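Local atomic coordinates of glycoside hydrolase family 31 (Trueperella pyogenes, PDB entry 5I0F), a protein that degrades cycloalternan, probably by hydrolysis as a retaining family 31 glycoside hydrolase that works through a covalent glycosyl-enzyme intermediate. Residues A[289-298]-A[508-516]; A[631-639]-A[671-679]. All coordinates share one frame; numbering follows the deposited sequence.

Contact 1. Residues A[289-298]-A[508-516]; sequences EMPEWIFGLW and GKYPVTFSR. With BGC (beta-D-glucopyranose), chain C; GLC (alpha-D-glucopyranose), chain B.
P291 lies flat on one face of the Y510 phenol ring, its CD 3.8 Å from the centroid of the Y510 ring and 25° off the normal, a CH-pi contact; CB and CG of the proline continue over the same ring, while the carbonyl O of E289 meets its edge in plane. A water takes up the outer end, donating to M290 O and weakly linked to Y510 OH. Deeper in, W298 leans its indole over F514: W298 CZ3 stands over the centre of the phenyl face, 3.9 Å from F514 CG, with the two ring planes inclined at 39°. The indole is kept from turning by its own N-H, since W298 NE1 donates to I294 O at 2.9 Å, nearly in the ring plane. Between these pairs V512 CG2 lies 3.7 Å from W293 CH2 and also touches P291, I294 and the sulfur of M290. The W293 ring reaches V512 with chi1 at 54°, CG set between the backbone N and the carbonyl carbon, and carries P291 CG and I294 CG2 on one face. M290, bent at chi2, brings CE to 3.5 Å from P511 O. R516, just after strand 513-515, lines the glycan pocket with E198 and D532, which also bond to the sugars: R516 NH1 donates to O2 of the beta-glucose (2.9 Å) and O4 of the alpha-glucose (3.0 Å), and E470 forms a salt bridge with its NE. In the parallel (beta/alpha)8 barrel of family 31, W298 and F514 of the first and fifth strands meet inside, while M290, P291, Y510 and P511 pack where the chain leads into them; no hydrogen bond joins the segments. L527 and Q589, on strands 527-529 and 587-590, pack beside W298 and F514, and helix 617-646 touches E289.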
loop_
_atom_site.group_PDB
_atom_site.type_symbol
_atom_site.label_atom_id
_atom_site.label_comp_id
_atom_site.label_asym_id
_atom_site.label_seq_id
_atom_site.Cartn_x
_atom_site.Cartn_y
_atom_site.Cartn_z
ATOM N N GLU A 289 7.371 -6.139 19.293
ATOM C CA GLU A 289 6.756 -5.545 20.494
ATOM C C GLU A 289 6.606 -4.018 20.310
ATOM O O GLU A 289 7.495 -3.365 19.743
ATOM C CB GLU A 289 7.600 -5.769 21.742
ATOM C CG GLU A 289 7.810 -7.229 22.178
ATOM C CD GLU A 289 9.277 -7.571 22.310
ATOM O OE1 GLU A 289 9.701 -8.107 23.313
ATOM O OE2 GLU A 289 10.026 -7.304 21.356
ATOM N N MET A 290 5.505 -3.465 20.815
ATOM C CA MET A 290 5.222 -2.025 20.690
ATOM C C MET A 290 4.878 -1.424 22.040
ATOM O O MET A 290 4.424 -2.126 22.925
ATOM C CB MET A 290 4.079 -1.787 19.697
ATOM C CG MET A 290 4.465 -1.978 18.243
ATOM S SD MET A 290 5.550 -0.642 17.676
ATOM C CE MET A 290 6.367 -1.390 16.297
ATOM N N PRO A 291 5.105 -0.104 22.202
ATOM C CA PRO A 291 4.757 0.556 23.455
ATOM C C PRO A 291 3.247 0.773 23.571
ATOM O O PRO A 291 2.570 0.909 22.539
ATOM C CB PRO A 291 5.493 1.879 23.357
ATOM C CG PRO A 291 5.571 2.170 21.898
ATOM C CD PRO A 291 5.574 0.853 21.179
ATOM N N GLU A 292 2.737 0.822 24.794
ATOM C CA GLU A 292 1.274 0.934 25.020
ATOM C C GLU A 292 0.638 2.202 24.441
ATOM O O GLU A 292 -0.550 2.205 24.104
ATOM C CB GLU A 292 0.901 0.800 26.505
ATOM C CG GLU A 292 1.528 1.810 27.474
ATOM C CD GLU A 292 0.905 3.208 27.440
ATOM O OE1 GLU A 292 -0.352 3.295 27.341
ATOM O OE2 GLU A 292 1.662 4.230 27.544
ATOM N N TRP A 293 1.419 3.275 24.321
ATOM C CA TRP A 293 0.870 4.547 23.814
ATOM C C TRP A 293 0.381 4.495 22.365
ATOM O O TRP A 293 -0.385 5.378 21.970
ATOM C CB TRP A 293 1.831 5.738 24.016
ATOM C CG TRP A 293 3.265 5.598 23.465
ATOM C CD1 TRP A 293 4.380 5.260 24.189
ATOM C CD2 TRP A 293 3.719 5.843 22.127
ATOM N NE1 TRP A 293 5.491 5.273 23.379
ATOM C CE2 TRP A 293 5.115 5.606 22.108
ATOM C CE3 TRP A 293 3.089 6.241 20.942
ATOM C CZ2 TRP A 293 5.887 5.768 20.961
ATOM C CZ3 TRP A 293 3.873 6.401 19.786
ATOM C CH2 TRP A 293 5.254 6.154 19.810
ATOM N N ILE A 294 0.768 3.479 21.582
ATOM C CA ILE A 294 0.199 3.340 20.237
ATOM C C ILE A 294 -1.316 3.085 20.237
ATOM O O ILE A 294 -1.969 3.310 19.223
ATOM C CB ILE A 294 0.918 2.310 19.333
ATOM C CG1 ILE A 294 0.747 0.878 19.827
ATOM C CG2 ILE A 294 2.396 2.678 19.168
ATOM C CD1 ILE A 294 0.926 -0.172 18.763
ATOM N N PHE A 295 -1.876 2.673 21.382
ATOM C CA PHE A 295 -3.279 2.296 21.470
ATOM C C PHE A 295 -4.245 3.393 21.873
ATOM O O PHE A 295 -5.461 3.146 21.927
ATOM C CB PHE A 295 -3.431 1.092 22.396
ATOM C CG PHE A 295 -2.792 -0.148 21.856
ATOM C CD1 PHE A 295 -3.229 -0.697 20.663
ATOM C CD2 PHE A 295 -1.791 -0.782 22.547
ATOM C CE1 PHE A 295 -2.644 -1.850 20.161
ATOM C CE2 PHE A 295 -1.198 -1.943 22.052
ATOM C CZ PHE A 295 -1.620 -2.464 20.857
ATOM N N GLY A 296 -3.741 4.597 22.157
ATOM C CA GLY A 296 -4.636 5.747 22.375
ATOM C C GLY A 296 -5.082 6.367 21.049
ATOM O O GLY A 296 -4.723 5.893 19.981
ATOM N N LEU A 297 -5.870 7.429 21.098
ATOM C CA LEU A 297 -6.289 8.096 19.856
ATOM C C LEU A 297 -5.110 8.830 19.198
ATOM O O LEU A 297 -4.342 9.556 19.871
ATOM C CB LEU A 297 -7.435 9.068 20.138
ATOM C CG LEU A 297 -7.981 9.870 18.956
ATOM C CD1 LEU A 297 -8.501 8.945 17.880
ATOM C CD2 LEU A 297 -9.085 10.793 19.443
ATOM N N TRP A 298 -4.969 8.625 17.894
ATOM C CA TRP A 298 -4.003 9.351 17.078
ATOM C C TRP A 298 -4.715 10.539 16.412
ATOM O O TRP A 298 -5.731 10.341 15.733
ATOM C CB TRP A 298 -3.434 8.474 15.969
ATOM C CG TRP A 298 -2.515 7.377 16.405
ATOM C CD1 TRP A 298 -2.683 6.512 17.450
ATOM C CD2 TRP A 298 -1.284 7.027 15.784
ATOM N NE1 TRP A 298 -1.624 5.640 17.524
ATOM C CE2 TRP A 298 -0.746 5.936 16.507
ATOM C CE3 TRP A 298 -0.586 7.524 14.682
ATOM C CZ2 TRP A 298 0.476 5.343 16.173
ATOM C CZ3 TRP A 298 0.636 6.928 14.331
ATOM C CH2 TRP A 298 1.148 5.843 15.070
ATOM N N GLY A 508 17.579 4.533 20.827
ATOM C CA GLY A 508 16.964 4.184 22.101
ATOM C C GLY A 508 15.445 4.199 22.130
ATOM O O GLY A 508 14.856 4.255 23.205
ATOM N N LYS A 509 14.797 4.094 20.970
ATOM C CA LYS A 509 13.349 4.191 20.896
ATOM C C LYS A 509 12.704 2.960 20.250
ATOM O O LYS A 509 13.364 2.211 19.534
ATOM C CB LYS A 509 12.985 5.466 20.120
ATOM C CG LYS A 509 13.356 6.723 20.887
ATOM C CD LYS A 509 13.088 7.935 20.052
ATOM C CE LYS A 509 13.384 9.223 20.810
ATOM N NZ LYS A 509 12.168 9.679 21.508
ATOM N N TYR A 510 11.410 2.764 20.506
ATOM C CA TYR A 510 10.634 1.759 19.782
ATOM C C TYR A 510 10.533 2.110 18.284
ATOM O O TYR A 510 10.481 3.285 17.939
ATOM C CB TYR A 510 9.216 1.689 20.333
ATOM C CG TYR A 510 9.076 0.899 21.606
ATOM C CD1 TYR A 510 8.775 -0.451 21.567
ATOM C CD2 TYR A 510 9.185 1.513 22.836
ATOM C CE1 TYR A 510 8.612 -1.184 22.745
ATOM C CE2 TYR A 510 9.033 0.801 24.012
ATOM C CZ TYR A 510 8.747 -0.547 23.957
ATOM O OH TYR A 510 8.590 -1.243 25.132
ATOM N N PRO A 511 10.478 1.103 17.400
ATOM C CA PRO A 511 10.475 1.336 15.949
ATOM C C PRO A 511 9.068 1.648 15.448
ATOM O O PRO A 511 8.461 0.879 14.690
ATOM C CB PRO A 511 10.993 0.003 15.397
ATOM C CG PRO A 511 10.437 -1.010 16.368
ATOM C CD PRO A 511 10.605 -0.338 17.714
ATOM N N VAL A 512 8.550 2.785 15.887
ATOM C CA VAL A 512 7.211 3.188 15.545
ATOM C C VAL A 512 7.281 3.915 14.194
ATOM O O VAL A 512 7.478 5.139 14.135
ATOM C CB VAL A 512 6.577 4.034 16.657
ATOM C CG1 VAL A 512 5.179 4.469 16.246
ATOM C CG2 VAL A 512 6.497 3.232 17.959
ATOM N N THR A 513 7.171 3.137 13.123
ATOM C CA THR A 513 6.894 3.654 11.788
ATOM C C THR A 513 5.432 3.392 11.437
ATOM O O THR A 513 4.835 2.448 11.945
ATOM C CB THR A 513 7.794 3.018 10.711
ATOM O OG1 THR A 513 7.616 1.586 10.675
ATOM C CG2 THR A 513 9.229 3.337 11.005
ATOM N N PHE A 514 4.871 4.216 10.567
ATOM C CA PHE A 514 3.451 4.159 10.203
ATOM C C PHE A 514 3.428 4.289 8.677
ATOM O O PHE A 514 3.654 5.389 8.154
ATOM C CB PHE A 514 2.742 5.331 10.900
ATOM C CG PHE A 514 1.229 5.330 10.840
ATOM C CD1 PHE A 514 0.482 4.245 11.250
ATOM C CD2 PHE A 514 0.556 6.482 10.448
ATOM C CE1 PHE A 514 -0.911 4.290 11.229
ATOM C CE2 PHE A 514 -0.835 6.552 10.453
ATOM C CZ PHE A 514 -1.573 5.451 10.837
ATOM N N SER A 515 3.164 3.172 7.988
ATOM C CA SER A 515 3.291 3.046 6.518
ATOM C C SER A 515 1.978 2.618 5.885
ATOM O O SER A 515 1.129 2.096 6.569
ATOM C CB SER A 515 4.338 1.983 6.158
ATOM O OG SER A 515 5.557 2.232 6.816
ATOM N N ARG A 516 1.812 2.887 4.585
ATOM C CA ARG A 516 0.684 2.376 3.814
ATOM C C ARG A 516 1.088 1.252 2.874
ATOM O O ARG A 516 0.246 0.430 2.531
ATOM C CB ARG A 516 -0.035 3.479 3.007
ATOM C CG ARG A 516 0.838 4.120 1.925
ATOM C CD ARG A 516 0.166 5.298 1.223
ATOM N NE ARG A 516 0.939 5.650 0.026
ATOM C CZ ARG A 516 0.731 6.719 -0.742
ATOM N NH1 ARG A 516 -0.197 7.621 -0.441
ATOM N NH2 ARG A 516 1.456 6.901 -1.834
HETATM C C2 BGC C . -0.790 9.863 2.535
HETATM C C3 BGC C . -1.741 10.889 3.177
HETATM C C4 BGC C . -0.979 12.183 3.443
HETATM C C5 BGC C . -0.313 12.704 2.160
HETATM C C6 BGC C . 0.599 13.873 2.510
HETATM C C1 BGC C . 0.556 10.361 1.949
HETATM O O2 BGC C . -1.346 8.639 2.012
HETATM O O3 BGC C . -2.303 10.359 4.380
HETATM O O4 BGC C . -1.864 13.186 3.978
HETATM O O5 BGC C . 0.453 11.703 1.441
HETATM O O6 BGC C . 1.062 14.528 1.325
HETATM C C1 GLC B . -2.793 13.074 -2.992
HETATM C C2 GLC B . -2.905 12.277 -1.690
HETATM C C3 GLC B . -1.597 11.558 -1.387
HETATM C C4 GLC B . -1.229 10.659 -2.558
HETATM C C5 GLC B . -1.105 11.548 -3.798
HETATM C C6 GLC B . -0.714 10.778 -5.048
HETATM O O2 GLC B . -3.270 13.157 -0.623
HETATM O O3 GLC B . -1.748 10.778 -0.190
HETATM O O4 GLC B . -0.005 9.950 -2.280
HETATM O O5 GLC B . -2.346 12.233 -4.059
HETATM O O6 GLC B . -1.786 9.951 -5.528
HETATM O O HOH W 1 6.349 -3.604 24.470
#

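Contact 2. Residues A[631-639]-A[671-679]; sequences ALRPYLVAQ and YMLGDELLI
The hydroxyl of Y635 joins the helix to the turn between two strands with two bonds: Y635 OH donates to L673 O at 2.6 Å, in the plane of that carbonyl, and accepts from E676 N at 2.9 Å. Beside it D675 N gives a nearly straight bond (167°) to Q639 OE1 at 2.9 Å, arriving well above the amide plane instead of along a lone pair. The other end of the same amide, Q639 NE2, reaches a water 3.0 Å away that also donates to D675 OD2 and E676 OE2; both carboxylates have salt-bridge partners elsewhere, R652 for D675 and R728 for E676. Strands 671-673 and 677-679 form an antiparallel beta hairpin of the C-terminal sheet, and helix 617-646 lays its side against the connecting residues 674-676. G674, with positive phi, lets the backbone turn where Q639 and the Y635 hydroxyl come close. With CG anti to the backbone N (chi1 -177°), the Y635 ring extends from the helix to the hairpin; Q639 CG covers one of its faces and E676 CG comes to its edge, the ring and the E676 carboxylate planes standing 80° apart. Apolar packing borders these bonds: L677 CD1 meets Y635 CE2 at 3.8 Å and L632 CD2 at 4.0 Å, and L636 CD2 touches L673 CD2 at 4.2 Å.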
loop_
_atom_site.group_PDB
_atom_site.type_symbol
_atom_site.label_atom_id
_atom_site.label_comp_id
_atom_site.label_asym_id
_atom_site.label_seq_id
_atom_site.Cartn_x
_atom_site.Cartn_y
_atom_site.Cartn_z
ATOM N N ALA A 631 -10.518 2.719 28.310
ATOM C CA ALA A 631 -10.846 1.500 29.063
ATOM C C ALA A 631 -10.385 0.205 28.377
ATOM O O ALA A 631 -10.112 -0.790 29.061
ATOM C CB ALA A 631 -12.349 1.423 29.327
ATOM N N LEU A 632 -10.320 0.212 27.039
ATOM C CA LEU A 632 -9.814 -0.924 26.278
ATOM C C LEU A 632 -8.311 -1.069 26.300
ATOM O O LEU A 632 -7.815 -2.111 25.903
ATOM C CB LEU A 632 -10.225 -0.835 24.806
ATOM C CG LEU A 632 -11.640 -1.180 24.431
ATOM C CD1 LEU A 632 -11.841 -0.770 22.962
ATOM C CD2 LEU A 632 -11.926 -2.666 24.631
ATOM N N ARG A 633 -7.564 -0.062 26.743
ATOM C CA ARG A 633 -6.101 -0.133 26.616
ATOM C C ARG A 633 -5.478 -1.402 27.222
ATOM O O ARG A 633 -4.675 -2.036 26.549
ATOM C CB ARG A 633 -5.369 1.092 27.173
ATOM C CG ARG A 633 -3.920 1.074 26.682
ATOM C CD ARG A 633 -3.185 2.390 26.643
ATOM N NE ARG A 633 -3.956 3.571 26.230
ATOM C CZ ARG A 633 -3.393 4.766 26.049
ATOM N NH1 ARG A 633 -2.076 4.911 26.193
ATOM N NH2 ARG A 633 -4.137 5.826 25.718
ATOM N N PRO A 634 -5.839 -1.760 28.476
ATOM C CA PRO A 634 -5.246 -2.973 29.065
ATOM C C PRO A 634 -5.571 -4.232 28.259
ATOM O O PRO A 634 -4.729 -5.106 28.146
ATOM C CB PRO A 634 -5.852 -3.068 30.464
ATOM C CG PRO A 634 -6.657 -1.825 30.666
ATOM C CD PRO A 634 -6.711 -1.031 29.420
ATOM N N TYR A 635 -6.775 -4.311 27.707
ATOM C CA TYR A 635 -7.173 -5.418 26.836
ATOM C C TYR A 635 -6.334 -5.455 25.538
ATOM O O TYR A 635 -5.867 -6.520 25.131
ATOM C CB TYR A 635 -8.667 -5.312 26.493
ATOM C CG TYR A 635 -9.175 -6.457 25.641
ATOM C CD1 TYR A 635 -9.410 -7.729 26.196
ATOM C CD2 TYR A 635 -9.413 -6.282 24.274
ATOM C CE1 TYR A 635 -9.867 -8.784 25.412
ATOM C CE2 TYR A 635 -9.877 -7.328 23.491
ATOM C CZ TYR A 635 -10.091 -8.576 24.053
ATOM O OH TYR A 635 -10.528 -9.590 23.237
ATOM N N LEU A 636 -6.180 -4.306 24.893
ATOM C CA LEU A 636 -5.392 -4.220 23.664
ATOM C C LEU A 636 -3.931 -4.624 23.924
ATOM O O LEU A 636 -3.339 -5.373 23.141
ATOM C CB LEU A 636 -5.440 -2.812 23.075
ATOM C CG LEU A 636 -6.771 -2.346 22.491
ATOM C CD1 LEU A 636 -6.797 -0.845 22.258
ATOM C CD2 LEU A 636 -7.053 -3.069 21.184
ATOM N N VAL A 637 -3.365 -4.126 25.020
ATOM C CA VAL A 637 -1.989 -4.460 25.391
ATOM C C VAL A 637 -1.837 -5.976 25.644
ATOM O O VAL A 637 -0.903 -6.605 25.106
ATOM C CB VAL A 637 -1.513 -3.647 26.622
ATOM C CG1 VAL A 637 -0.207 -4.194 27.196
ATOM C CG2 VAL A 637 -1.322 -2.188 26.264
ATOM N N ALA A 638 -2.732 -6.562 26.440
ATOM C CA ALA A 638 -2.619 -7.988 26.776
ATOM C C ALA A 638 -2.874 -8.895 25.554
ATOM O O ALA A 638 -2.140 -9.874 25.341
ATOM C CB ALA A 638 -3.543 -8.364 27.921
ATOM N N GLN A 639 -3.889 -8.567 24.758
ATOM C CA GLN A 639 -4.237 -9.401 23.604
ATOM C C GLN A 639 -3.149 -9.338 22.521
ATOM O O GLN A 639 -2.842 -10.361 21.894
ATOM C CB GLN A 639 -5.584 -9.003 23.017
ATOM C CG GLN A 639 -6.759 -9.333 23.931
ATOM C CD GLN A 639 -6.913 -10.829 24.136
ATOM O OE1 GLN A 639 -6.848 -11.608 23.179
ATOM N NE2 GLN A 639 -7.114 -11.237 25.374
ATOM N N TYR A 671 -15.830 -9.383 13.062
ATOM C CA TYR A 671 -14.513 -9.871 13.372
ATOM C C TYR A 671 -14.310 -9.910 14.879
ATOM O O TYR A 671 -15.016 -9.242 15.624
ATOM C CB TYR A 671 -13.454 -8.970 12.711
ATOM C CG TYR A 671 -13.457 -7.539 13.191
ATOM C CD1 TYR A 671 -14.287 -6.575 12.597
ATOM C CD2 TYR A 671 -12.634 -7.141 14.249
ATOM C CE1 TYR A 671 -14.297 -5.261 13.047
ATOM C CE2 TYR A 671 -12.615 -5.834 14.692
ATOM C CZ TYR A 671 -13.443 -4.895 14.092
ATOM O OH TYR A 671 -13.466 -3.591 14.556
ATOM N N MET A 672 -13.321 -10.689 15.294
ATOM C CA MET A 672 -12.911 -10.732 16.675
ATOM C C MET A 672 -11.837 -9.657 16.884
ATOM O O MET A 672 -10.969 -9.435 16.013
ATOM C CB MET A 672 -12.372 -12.127 17.039
ATOM C CG MET A 672 -13.377 -13.270 16.873
ATOM S SD MET A 672 -14.812 -13.111 17.956
ATOM C CE MET A 672 -14.071 -13.175 19.585
ATOM N N LEU A 673 -11.908 -8.981 18.029
ATOM C CA LEU A 673 -10.837 -8.114 18.475
ATOM C C LEU A 673 -10.199 -8.854 19.619
ATOM O O LEU A 673 -10.745 -8.868 20.717
ATOM C CB LEU A 673 -11.355 -6.750 18.943
ATOM C CG LEU A 673 -10.249 -5.757 19.316
ATOM C CD1 LEU A 673 -9.446 -5.349 18.098
ATOM C CD2 LEU A 673 -10.843 -4.538 19.989
ATOM N N GLY A 674 -9.061 -9.498 19.354
ATOM C CA GLY A 674 -8.497 -10.451 20.308
ATOM C C GLY A 674 -9.381 -11.675 20.520
ATOM O O GLY A 674 -10.250 -11.977 19.708
ATOM N N ASP A 675 -9.142 -12.384 21.612
ATOM C CA ASP A 675 -9.871 -13.623 21.914
ATOM C C ASP A 675 -11.300 -13.415 22.356
ATOM O O ASP A 675 -12.105 -14.312 22.187
ATOM C CB ASP A 675 -9.202 -14.394 23.053
ATOM C CG ASP A 675 -7.876 -14.999 22.682
ATOM O OD1 ASP A 675 -7.459 -15.003 21.519
ATOM O OD2 ASP A 675 -7.248 -15.545 23.605
ATOM N N GLU A 676 -11.612 -12.279 22.968
ATOM C CA GLU A 676 -12.830 -12.189 23.786
ATOM C C GLU A 676 -13.992 -11.365 23.204
ATOM O O GLU A 676 -15.147 -11.579 23.600
ATOM C CB GLU A 676 -12.486 -11.665 25.188
ATOM C CG GLU A 676 -11.374 -12.424 25.904
ATOM C CD GLU A 676 -11.671 -13.911 26.113
ATOM O OE1 GLU A 676 -12.858 -14.302 26.229
ATOM O OE2 GLU A 676 -10.717 -14.722 26.166
ATOM N N LEU A 677 -13.710 -10.450 22.288
ATOM C CA LEU A 677 -14.712 -9.511 21.798
ATOM C C LEU A 677 -15.049 -9.752 20.345
ATOM O O LEU A 677 -14.152 -9.814 19.494
ATOM C CB LEU A 677 -14.231 -8.069 21.987
ATOM C CG LEU A 677 -13.930 -7.613 23.418
ATOM C CD1 LEU A 677 -13.493 -6.166 23.385
ATOM C CD2 LEU A 677 -15.123 -7.806 24.345
ATOM N N LEU A 678 -16.340 -9.889 20.060
ATOM C CA LEU A 678 -16.850 -9.985 18.702
ATOM C C LEU A 678 -17.427 -8.619 18.309
ATOM O O LEU A 678 -18.336 -8.117 18.993
ATOM C CB LEU A 678 -17.942 -11.074 18.627
ATOM C CG LEU A 678 -18.606 -11.302 17.258
ATOM C CD1 LEU A 678 -17.576 -11.420 16.165
ATOM C CD2 LEU A 678 -19.462 -12.558 17.281
ATOM N N ILE A 679 -16.905 -8.032 17.225
ATOM C CA ILE A 679 -17.284 -6.688 16.796
ATOM C C ILE A 679 -18.098 -6.728 15.509
ATOM O O ILE A 679 -17.760 -7.474 14.600
ATOM C CB ILE A 679 -16.047 -5.795 16.499
ATOM C CG1 ILE A 679 -14.900 -6.040 17.496
ATOM C CG2 ILE A 679 -16.459 -4.326 16.419
ATOM C CD1 ILE A 679 -15.255 -5.814 18.947
HETATM O O HOH W 2 -7.816 -14.081 26.136
#

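How the contacts relate
The centres of the two contacts are about 17 Å apart, on the same side of the chain's centre, and they follow in series, contact 1 closing before contact 2 opens. Contact 1 belongs to the catalytic barrel, whereas contact 2 joins helix 617-646 to the antiparallel C-terminal sheet. That helix connects them: R633, on the helix, forms a salt bridge with E292 of contact 1, R633 NH1 to E292 OE1 at 2.6 Å, and V637 packs on E292. The helix thus lies between the 3-10 turn that leads into the first barrel strand and the hairpin 671-679, so one helix touches both the start of the barrel and the C-terminal sheet.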